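Nicotinate phosphoribosyltransferase (Porphyromonas gingivalis, PDB 2IM5) probably catalyses the ATP-assisted synthesis of nicotinate ribonucleotide from nicotinate and 5-phospho-alpha-D-ribose 1-diphosphate, a step in NAD(+) biosynthesis. Local coordinates at residues 6-11 and 67-72; 256-261 and 270-275; 281-286 and 314-319. All coordinates share one frame; numbering follows the deposited sequence.

Contact 1. Residues 6-11 and 67-72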
loop_
_atom_site.group_PDB
_atom_site.type_symbol
_atom_site.label_atom_id
_atom_site.label_comp_id
_atom_site.label_asym_id
_atom_site.label_seq_id
_atom_site.Cartn_x
_atom_site.Cartn_y
_atom_site.Cartn_z
ATOM N N SER A 6 -15.712 -7.987 5.917
ATOM C CA SER A 6 -14.680 -8.746 6.612
ATOM C C SER A 6 -13.580 -7.876 7.199
ATOM O O SER A 6 -13.121 -6.917 6.574
ATOM C CB SER A 6 -14.044 -9.763 5.667
ATOM O OG SER A 6 -12.893 -10.337 6.273
ATOM N N ILE A 7 -13.138 -8.224 8.397
ATOM C CA ILE A 7 -12.078 -7.461 9.024
ATOM C C ILE A 7 -10.768 -7.709 8.265
ATOM O O ILE A 7 -9.794 -6.992 8.450
ATOM C CB ILE A 7 -11.948 -7.840 10.523
ATOM C CG1 ILE A 7 -11.339 -6.671 11.295
ATOM C CG2 ILE A 7 -11.098 -9.087 10.690
ATOM C CD1 ILE A 7 -11.569 -6.754 12.795
ATOM N N LEU A 8 -10.760 -8.722 7.395
ATOM C CA LEU A 8 -9.578 -9.039 6.594
ATOM C C LEU A 8 -9.641 -8.384 5.216
ATOM O O LEU A 8 -8.716 -8.522 4.415
ATOM C CB LEU A 8 -9.418 -10.552 6.419
ATOM C CG LEU A 8 -9.196 -11.428 7.651
ATOM C CD1 LEU A 8 -8.827 -12.833 7.189
ATOM C CD2 LEU A 8 -8.090 -10.840 8.529
ATOM N N ASP A 9 -10.729 -7.675 4.933
ATOM C CA ASP A 9 -10.865 -6.996 3.644
ATOM C C ASP A 9 -10.062 -5.701 3.734
ATOM O O ASP A 9 -10.608 -4.612 3.925
ATOM C CB ASP A 9 -12.343 -6.711 3.339
ATOM C CG ASP A 9 -12.565 -6.175 1.929
ATOM O OD1 ASP A 9 -11.664 -6.309 1.075
ATOM O OD2 ASP A 9 -13.655 -5.628 1.664
ATOM N N THR A 10 -8.748 -5.850 3.608
ATOM C CA THR A 10 -7.810 -4.739 3.684
ATOM C C THR A 10 -6.487 -5.236 3.105
ATOM O O THR A 10 -6.368 -6.409 2.729
ATOM C CB THR A 10 -7.610 -4.298 5.160
ATOM O OG1 THR A 10 -6.758 -3.147 5.220
ATOM C CG2 THR A 10 -6.991 -5.423 5.971
ATOM N N ASP A 11 -5.500 -4.349 3.022
ATOM C CA ASP A 11 -4.198 -4.729 2.486
ATOM C C ASP A 11 -3.297 -5.381 3.523
ATOM O O ASP A 11 -3.341 -5.044 4.705
ATOM C CB ASP A 11 -3.485 -3.517 1.894
ATOM C CG ASP A 11 -4.050 -3.120 0.550
ATOM O OD1 ASP A 11 -4.139 -3.995 -0.333
ATOM O OD2 ASP A 11 -4.397 -1.936 0.378
ATOM N N LYS A 67 -9.257 -16.366 11.686
ATOM C CA LYS A 67 -8.180 -16.473 12.661
ATOM C C LYS A 67 -7.273 -17.654 12.308
ATOM O O LYS A 67 -6.050 -17.537 12.353
ATOM C CB LYS A 67 -8.743 -16.660 14.074
ATOM C CG LYS A 67 -7.678 -16.677 15.153
ATOM C CD LYS A 67 -8.246 -17.011 16.524
ATOM C CE LYS A 67 -7.124 -17.201 17.537
ATOM N NZ LYS A 67 -7.603 -17.614 18.896
ATOM N N GLU A 68 -7.869 -18.792 11.958
ATOM C CA GLU A 68 -7.093 -19.975 11.582
ATOM C C GLU A 68 -6.292 -19.701 10.317
ATOM O O GLU A 68 -5.166 -20.182 10.167
ATOM C CB GLU A 68 -8.012 -21.174 11.350
ATOM C CG GLU A 68 -8.593 -21.758 12.625
ATOM C CD GLU A 68 -9.669 -22.806 12.358
ATOM O OE1 GLU A 68 -9.444 -23.695 11.498
ATOM O OE2 GLU A 68 -10.738 -22.740 13.014
ATOM N N PHE A 69 -6.878 -18.931 9.402
ATOM C CA PHE A 69 -6.196 -18.574 8.167
ATOM C C PHE A 69 -4.953 -17.733 8.492
ATOM O O PHE A 69 -3.866 -17.981 7.972
ATOM C CB PHE A 69 -7.125 -17.769 7.259
ATOM C CG PHE A 69 -6.448 -17.206 6.045
ATOM C CD1 PHE A 69 -6.081 -18.035 4.985
ATOM C CD2 PHE A 69 -6.160 -15.845 5.967
ATOM C CE1 PHE A 69 -5.434 -17.513 3.862
ATOM C CE2 PHE A 69 -5.518 -15.315 4.857
ATOM C CZ PHE A 69 -5.151 -16.154 3.796
ATOM N N LEU A 70 -5.121 -16.734 9.352
ATOM C CA LEU A 70 -4.004 -15.875 9.723
ATOM C C LEU A 70 -2.877 -16.688 10.354
ATOM O O LEU A 70 -1.700 -16.469 10.063
ATOM C CB LEU A 70 -4.456 -14.785 10.704
ATOM C CG LEU A 70 -5.453 -13.748 10.174
ATOM C CD1 LEU A 70 -5.795 -12.766 11.274
ATOM C CD2 LEU A 70 -4.853 -13.013 8.974
ATOM N N GLN A 71 -3.241 -17.631 11.215
ATOM C CA GLN A 71 -2.245 -18.459 11.883
ATOM C C GLN A 71 -1.496 -19.338 10.890
ATOM O O GLN A 71 -0.297 -19.551 11.026
ATOM C CB GLN A 71 -2.915 -19.328 12.945
ATOM C CG GLN A 71 -3.638 -18.526 14.002
ATOM C CD GLN A 71 -4.476 -19.392 14.926
ATOM O OE1 GLN A 71 -5.223 -20.260 14.473
ATOM N NE2 GLN A 71 -4.369 -19.150 16.226
ATOM N N ARG A 72 -2.198 -19.826 9.875
ATOM C CA ARG A 72 -1.564 -20.694 8.892
ATOM C C ARG A 72 -0.856 -19.990 7.749
ATOM O O ARG A 72 0.227 -20.407 7.352
ATOM C CB ARG A 72 -2.596 -21.670 8.315
ATOM C CG ARG A 72 -3.151 -22.615 9.362
ATOM C CD ARG A 72 -4.234 -23.527 8.826
ATOM N NE ARG A 72 -4.762 -24.374 9.894
ATOM C CZ ARG A 72 -5.778 -25.220 9.757
ATOM N NH1 ARG A 72 -6.399 -25.346 8.588
ATOM N NH2 ARG A 72 -6.170 -25.950 10.793
#
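The backbone N of Leu-8, the residue that reaches across to helix 64-73, donates to Ser-6 OG at 2.9 Å with an N-H...O angle of 155°. This is an ST turn, built into a type I beta turn from Ser-6 to Asp-9 just ahead of helix 12-24 in the N-terminal part of the enzyme. Ser-6 OG is gripped a second time, by Glu-66 OE2, which ties the turn to the same helix that Leu-8 packs against. The turn itself is closed by Asp-9 N bonding to Ser-6 O at 3.0 Å, and Asp-9 is then the centre of an inverse gamma turn.

With its N fixed in this way, Leu-8 directs its side chain at the helix. CG stands beside the backbone N and opposite the carbonyl carbon (chi1 -62°), and the two methyls divide the work. CD2 meets Leu-70 at both of its methyls, 3.9 Å from Leu-70 CD2 and 4.1 Å from Leu-70 CD1, the two side chains running alongside each other and pointing opposite ways. The other branch, CD1, comes obliquely to the Phe-69 ring. The backbones stay well apart, with 9.4 Å between the CA atoms of Leu-8 and Leu-70, so between the two segments side chains alone make the contact.

Neighbouring helices complete the surroundings: Leu-70 also touches Leu-85 of helix 79-87, while helix 197-203 supplies His-198 against Leu-8 and His-201, stacked on the Phe-69 ring. Further along the N-terminal loop, Asp-9 holds Arg-170 in a salt bridge through OD2 and Asn-196 through OD1. On the helix side, the atom of Phe-69 closest to Leu-8 is CD2, 4.2 Å from Leu-8 CD1.

Contact 2. Residues 256-261 and 270-275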
loop_
_atom_site.group_PDB
_atom_site.type_symbol
_atom_site.label_atom_id
_atom_site.label_comp_id
_atom_site.label_asym_id
_atom_site.label_seq_id
_atom_site.Cartn_x
_atom_site.Cartn_y
_atom_site.Cartn_z
ATOM N N VAL A 256 18.983 9.346 -2.518
ATOM C CA VAL A 256 19.349 9.448 -1.114
ATOM C C VAL A 256 19.399 8.037 -0.520
ATOM O O VAL A 256 20.319 7.693 0.215
ATOM C CB VAL A 256 18.330 10.299 -0.335
ATOM C CG1 VAL A 256 18.552 10.137 1.163
ATOM C CG2 VAL A 256 18.468 11.768 -0.735
ATOM N N PHE A 257 18.411 7.213 -0.856
ATOM C CA PHE A 257 18.375 5.843 -0.353
ATOM C C PHE A 257 19.639 5.080 -0.746
ATOM O O PHE A 257 20.337 4.527 0.104
ATOM C CB PHE A 257 17.169 5.090 -0.912
ATOM C CG PHE A 257 17.068 3.669 -0.428
ATOM C CD1 PHE A 257 16.324 3.357 0.700
ATOM C CD2 PHE A 257 17.759 2.645 -1.079
ATOM C CE1 PHE A 257 16.268 2.048 1.180
ATOM C CE2 PHE A 257 17.713 1.337 -0.611
ATOM C CZ PHE A 257 16.965 1.037 0.523
ATOM N N MET A 258 19.923 5.048 -2.045
ATOM C CA MET A 258 21.087 4.336 -2.567
ATOM C C MET A 258 22.396 4.814 -1.953
ATOM O O MET A 258 23.239 4.001 -1.571
ATOM C CB MET A 258 21.148 4.459 -4.094
ATOM C CG MET A 258 20.076 3.655 -4.826
ATOM S SD MET A 258 20.057 1.875 -4.411
ATOM C CE MET A 258 18.466 1.453 -4.965
ATOM N N ARG A 259 22.560 6.127 -1.855
ATOM C CA ARG A 259 23.770 6.695 -1.283
ATOM C C ARG A 259 24.008 6.195 0.141
ATOM O O ARG A 259 25.154 6.012 0.552
ATOM C CB ARG A 259 23.689 8.228 -1.278
ATOM C CG ARG A 259 24.968 8.920 -0.829
ATOM C CD ARG A 259 24.786 10.435 -0.757
ATOM N NE ARG A 259 24.242 10.980 -2.000
ATOM C CZ ARG A 259 23.053 11.567 -2.105
ATOM N NH1 ARG A 259 22.278 11.694 -1.036
ATOM N NH2 ARG A 259 22.633 12.012 -3.282
ATOM N N ASN A 260 22.932 5.959 0.890
ATOM C CA ASN A 260 23.060 5.507 2.278
ATOM C C ASN A 260 22.740 4.019 2.511
ATOM O O ASN A 260 22.673 3.558 3.656
ATOM C CB ASN A 260 22.171 6.366 3.185
ATOM C CG ASN A 260 22.464 7.859 3.050
ATOM O OD1 ASN A 260 21.744 8.590 2.360
ATOM N ND2 ASN A 260 23.538 8.312 3.696
ATOM N N PHE A 261 22.553 3.273 1.427
ATOM C CA PHE A 261 22.233 1.848 1.510
ATOM C C PHE A 261 23.464 1.090 2.008
ATOM O O PHE A 261 24.485 1.044 1.333
ATOM C CB PHE A 261 21.813 1.353 0.122
ATOM C CG PHE A 261 21.050 0.059 0.127
ATOM C CD1 PHE A 261 20.339 -0.348 1.245
ATOM C CD2 PHE A 261 20.979 -0.715 -1.030
ATOM C CE1 PHE A 261 19.565 -1.502 1.217
ATOM C CE2 PHE A 261 20.207 -1.870 -1.069
ATOM C CZ PHE A 261 19.497 -2.265 0.055
ATOM N N THR A 270 16.073 -9.062 0.151
ATOM C CA THR A 270 16.103 -9.783 -1.121
ATOM C C THR A 270 15.627 -8.938 -2.280
ATOM O O THR A 270 15.904 -9.258 -3.431
ATOM C CB THR A 270 15.210 -11.036 -1.088
ATOM O OG1 THR A 270 13.862 -10.646 -0.799
ATOM C CG2 THR A 270 15.692 -12.017 -0.031
ATOM N N SER A 271 14.916 -7.859 -1.987
ATOM C CA SER A 271 14.405 -7.035 -3.065
ATOM C C SER A 271 14.106 -5.581 -2.736
ATOM O O SER A 271 13.998 -5.187 -1.570
ATOM C CB SER A 271 13.143 -7.694 -3.627
ATOM O OG SER A 271 12.238 -7.975 -2.575
ATOM N N LEU A 272 13.974 -4.794 -3.798
ATOM C CA LEU A 272 13.665 -3.379 -3.697
ATOM C C LEU A 272 12.334 -3.187 -4.397
ATOM O O LEU A 272 11.938 -3.998 -5.233
ATOM C CB LEU A 272 14.721 -2.543 -4.421
ATOM C CG LEU A 272 16.185 -2.808 -4.076
ATOM C CD1 LEU A 272 17.081 -2.014 -5.029
ATOM C CD2 LEU A 272 16.459 -2.432 -2.621
ATOM N N ARG A 273 11.635 -2.121 -4.052
ATOM C CA ARG A 273 10.379 -1.856 -4.706
ATOM C C ARG A 273 10.439 -0.521 -5.439
ATOM O O ARG A 273 10.808 0.494 -4.858
ATOM C CB ARG A 273 9.234 -1.842 -3.697
ATOM C CG ARG A 273 7.917 -1.511 -4.338
ATOM C CD ARG A 273 6.768 -1.713 -3.385
ATOM N NE ARG A 273 5.558 -1.113 -3.924
ATOM C CZ ARG A 273 4.403 -1.058 -3.273
ATOM N NH1 ARG A 273 4.305 -1.576 -2.055
ATOM N NH2 ARG A 273 3.356 -0.466 -3.835
ATOM N N HIS A 274 10.093 -0.543 -6.722
ATOM C CA HIS A 274 10.070 0.657 -7.555
ATOM C C HIS A 274 8.632 1.143 -7.550
ATOM O O HIS A 274 7.735 0.406 -7.945
ATOM C CB HIS A 274 10.482 0.325 -8.987
ATOM C CG HIS A 274 10.109 1.386 -9.978
ATOM N ND1 HIS A 274 10.791 2.580 -10.085
ATOM C CD2 HIS A 274 9.086 1.455 -10.863
ATOM C CE1 HIS A 274 10.203 3.341 -10.991
ATOM N NE2 HIS A 274 9.165 2.682 -11.479
ATOM N N ASP A 275 8.404 2.380 -7.127
ATOM C CA ASP A 275 7.039 2.882 -7.065
ATOM C C ASP A 275 6.823 4.275 -7.655
ATOM O O ASP A 275 5.731 4.831 -7.559
ATOM C CB ASP A 275 6.552 2.849 -5.615
ATOM C CG ASP A 275 5.045 2.945 -5.508
ATOM O OD1 ASP A 275 4.350 2.134 -6.164
ATOM O OD2 ASP A 275 4.557 3.825 -4.766
#
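Leu-272 packs its CD2 methyl obliquely against the Phe-261 ring, 4.1 Å from Phe-261 CZ and equally far from CE2. The contact belongs to a beta-alpha-beta crossover of the parallel sheet: helices 254-260 and 263-268 both lie in the connection, along the chain, between the adjacent parallel strands 246-248 and 271-274, and the first of them packs on the second strand through this leucine. All three partners come from segment 256-261.

The two branches of Leu-272 have separate tasks. CD2 serves the aromatic pair, touching Phe-257 CE2 loosely at 4.5 Å as well as Phe-261. CD1 instead faces Met-258 CE, the two side chains meeting tip to tip at 3.7 Å. Met-258 does not start out aimed at the strand; a bend in its chain at chi2 (-55°) brings the terminal methyl there.

Val-247 of strand 246-248 touches both Phe-257 and Leu-272, and Ala-286 and Tyr-290 of helix 279-292 add to the apolar surroundings of the leucine. Within segment 256-261 the two phenylalanines pack together: Phe-257 CE2 sits over the centre of the Phe-261 ring, 3.5 Å above its plane.

Contact 3. Residues 281-286 and 314-319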
loop_
_atom_site.group_PDB
_atom_site.type_symbol
_atom_site.label_atom_id
_atom_site.label_comp_id
_atom_site.label_asym_id
_atom_site.label_seq_id
_atom_site.Cartn_x
_atom_site.Cartn_y
_atom_site.Cartn_z
ATOM N N ILE A 281 15.499 3.939 -15.374
ATOM C CA ILE A 281 16.456 4.713 -14.597
ATOM C C ILE A 281 16.640 4.053 -13.226
ATOM O O ILE A 281 17.755 3.974 -12.710
ATOM C CB ILE A 281 15.971 6.170 -14.425
ATOM C CG1 ILE A 281 16.088 6.899 -15.767
ATOM C CG2 ILE A 281 16.786 6.885 -13.353
ATOM C CD1 ILE A 281 15.504 8.289 -15.763
ATOM N N PHE A 282 15.545 3.567 -12.651
ATOM C CA PHE A 282 15.603 2.908 -11.351
ATOM C C PHE A 282 16.472 1.651 -11.447
ATOM O O PHE A 282 17.296 1.385 -10.570
ATOM C CB PHE A 282 14.199 2.513 -10.889
ATOM C CG PHE A 282 14.173 1.858 -9.540
ATOM C CD1 PHE A 282 14.085 2.627 -8.380
ATOM C CD2 PHE A 282 14.259 0.472 -9.426
ATOM C CE1 PHE A 282 14.081 2.023 -7.118
ATOM C CE2 PHE A 282 14.258 -0.141 -8.179
ATOM C CZ PHE A 282 14.168 0.635 -7.019
ATOM N N ILE A 283 16.286 0.877 -12.514
ATOM C CA ILE A 283 17.059 -0.348 -12.700
ATOM C C ILE A 283 18.562 -0.065 -12.723
ATOM O O ILE A 283 19.347 -0.793 -12.101
ATOM C CB ILE A 283 16.638 -1.068 -13.999
ATOM C CG1 ILE A 283 15.183 -1.529 -13.872
ATOM C CG2 ILE A 283 17.560 -2.246 -14.266
ATOM C CD1 ILE A 283 14.570 -2.040 -15.154
ATOM N N GLU A 284 18.964 0.992 -13.422
ATOM C CA GLU A 284 20.381 1.364 -13.500
ATOM C C GLU A 284 20.945 1.699 -12.124
ATOM O O GLU A 284 22.010 1.210 -11.749
ATOM C CB GLU A 284 20.593 2.583 -14.405
ATOM C CG GLU A 284 20.230 2.374 -15.860
ATOM C CD GLU A 284 20.842 1.113 -16.438
ATOM O OE1 GLU A 284 22.064 0.895 -16.259
ATOM O OE2 GLU A 284 20.091 0.344 -17.074
ATOM N N LYS A 285 20.238 2.549 -11.379
ATOM C CA LYS A 285 20.683 2.947 -10.044
ATOM C C LYS A 285 20.852 1.739 -9.134
ATOM O O LYS A 285 21.865 1.603 -8.449
ATOM C CB LYS A 285 19.682 3.916 -9.408
ATOM C CG LYS A 285 19.572 5.267 -10.098
ATOM C CD LYS A 285 18.484 6.121 -9.453
ATOM C CE LYS A 285 18.414 7.518 -10.063
ATOM N NZ LYS A 285 17.211 8.269 -9.555
ATOM N N ALA A 286 19.857 0.858 -9.137
ATOM C CA ALA A 286 19.879 -0.341 -8.305
ATOM C C ALA A 286 21.068 -1.236 -8.645
ATOM O O ALA A 286 21.861 -1.600 -7.769
ATOM C CB ALA A 286 18.582 -1.118 -8.484
ATOM N N ILE A 314 5.388 -6.283 -19.060
ATOM C CA ILE A 314 6.157 -7.071 -20.017
ATOM C C ILE A 314 7.352 -6.270 -20.539
ATOM O O ILE A 314 8.436 -6.815 -20.727
ATOM C CB ILE A 314 5.259 -7.529 -21.196
ATOM C CG1 ILE A 314 4.244 -8.560 -20.690
ATOM C CG2 ILE A 314 6.113 -8.129 -22.317
ATOM C CD1 ILE A 314 3.176 -8.924 -21.691
ATOM N N GLU A 315 7.154 -4.974 -20.760
ATOM C CA GLU A 315 8.230 -4.109 -21.241
ATOM C C GLU A 315 9.343 -3.991 -20.196
ATOM O O GLU A 315 10.523 -4.114 -20.523
ATOM C CB GLU A 315 7.685 -2.716 -21.567
ATOM C CG GLU A 315 6.807 -2.653 -22.804
ATOM C CD GLU A 315 5.925 -1.414 -22.827
ATOM O OE1 GLU A 315 6.413 -0.329 -22.442
ATOM O OE2 GLU A 315 4.745 -1.523 -23.234
ATOM N N ILE A 316 8.967 -3.749 -18.941
ATOM C CA ILE A 316 9.947 -3.634 -17.863
ATOM C C ILE A 316 10.683 -4.961 -17.714
ATOM O O ILE A 316 11.881 -5.000 -17.441
ATOM C CB ILE A 316 9.263 -3.286 -16.516
ATOM C CG1 ILE A 316 8.651 -1.884 -16.592
ATOM C CG2 ILE A 316 10.278 -3.355 -15.372
ATOM C CD1 ILE A 316 7.839 -1.493 -15.362
ATOM N N GLN A 317 9.947 -6.046 -17.903
ATOM C CA GLN A 317 10.496 -7.386 -17.802
ATOM C C GLN A 317 11.673 -7.539 -18.779
ATOM O O GLN A 317 12.683 -8.160 -18.453
ATOM C CB GLN A 317 9.373 -8.392 -18.088
ATOM C CG GLN A 317 9.703 -9.852 -17.848
ATOM C CD GLN A 317 8.453 -10.719 -17.843
ATOM O OE1 GLN A 317 7.433 -10.366 -18.449
ATOM N NE2 GLN A 317 8.523 -11.859 -17.167
ATOM N N LYS A 318 11.554 -6.947 -19.964
ATOM C CA LYS A 318 12.624 -7.019 -20.962
ATOM C C LYS A 318 13.837 -6.228 -20.481
ATOM O O LYS A 318 14.973 -6.678 -20.605
ATOM C CB LYS A 318 12.159 -6.453 -22.303
ATOM C CG LYS A 318 10.962 -7.164 -22.915
ATOM C CD LYS A 318 10.587 -6.548 -24.263
ATOM C CE LYS A 318 9.243 -7.071 -24.759
ATOM N NZ LYS A 318 9.210 -8.563 -24.790
ATOM N N LEU A 319 13.586 -5.038 -19.945
ATOM C CA LEU A 319 14.653 -4.191 -19.423
ATOM C C LEU A 319 15.480 -4.895 -18.347
ATOM O O LEU A 319 16.682 -4.660 -18.229
ATOM C CB LEU A 319 14.061 -2.911 -18.832
ATOM C CG LEU A 319 13.821 -1.701 -19.740
ATOM C CD1 LEU A 319 13.308 -2.140 -21.098
ATOM C CD2 LEU A 319 12.834 -0.761 -19.057
#
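Apolar contacts carry the meeting of Ile-283 with Leu-319 and Ile-316, which joins helix 279-292 to helix 310-320 on the outside of the parallel strands of the alpha/beta barrel. The delta methyl of Ile-283 does the touching. Its CD1 rests 3.8 Å from Leu-319 CB, at the root of that side chain, and the two side chains lie roughly perpendicular to each other. The same methyl approaches Ile-316 CG2 more loosely, at 4.5 Å. In Ile-283, chi1 (-65°) sets CG1 beside the backbone N, and an extended chi2 (170°) carries CD1 on to the facing helix. Beneath, Phe-304 of strand 301-304 touches both Ile-283 and Ile-316, so the isoleucines meet over the sheet.

Hydrogen bonds run within each helix, from Ala-286 N to Phe-282 O at 3.0 Å on one side and from Leu-319 N to Glu-315 O at 3.3 Å on the other; none passes between the two segments.

Charged groups take partners elsewhere. Glu-284 OE2 forms a salt bridge with Arg-323, a residue that the Ile-283 side chain also touches, and Lys-285 pairs with Asp-255.

With methyl and methylene groups alone in touch, the fit between the two helix segments rests on van der Waals contact and the burial of Ile-283, and no directional bond between them contributes to their spacing or rotation.

Overall arrangement
From the N terminus, contact 1 comes first, closing a loop of 55 residues that brings helix 64-73 back onto the loop before helix 12-24. Contact 2 follows much later, a short closure of eight intervening residues tying barrel helix 254-260 to strand 271-274, and contact 3 then spans 27 residues to join two outer helices, 279-292 and 310-320. The three are in series, with no nesting or crossing. Strand 271-274 runs on into helix 279-292, so contacts 2 and 3 touch, His-274 packing on Phe-282; their centres are about 14 Å apart. Contact 1 stands apart in the N-terminal domain, its centre about 30 Å from that of contact 2 and about 34 Å from that of contact 3.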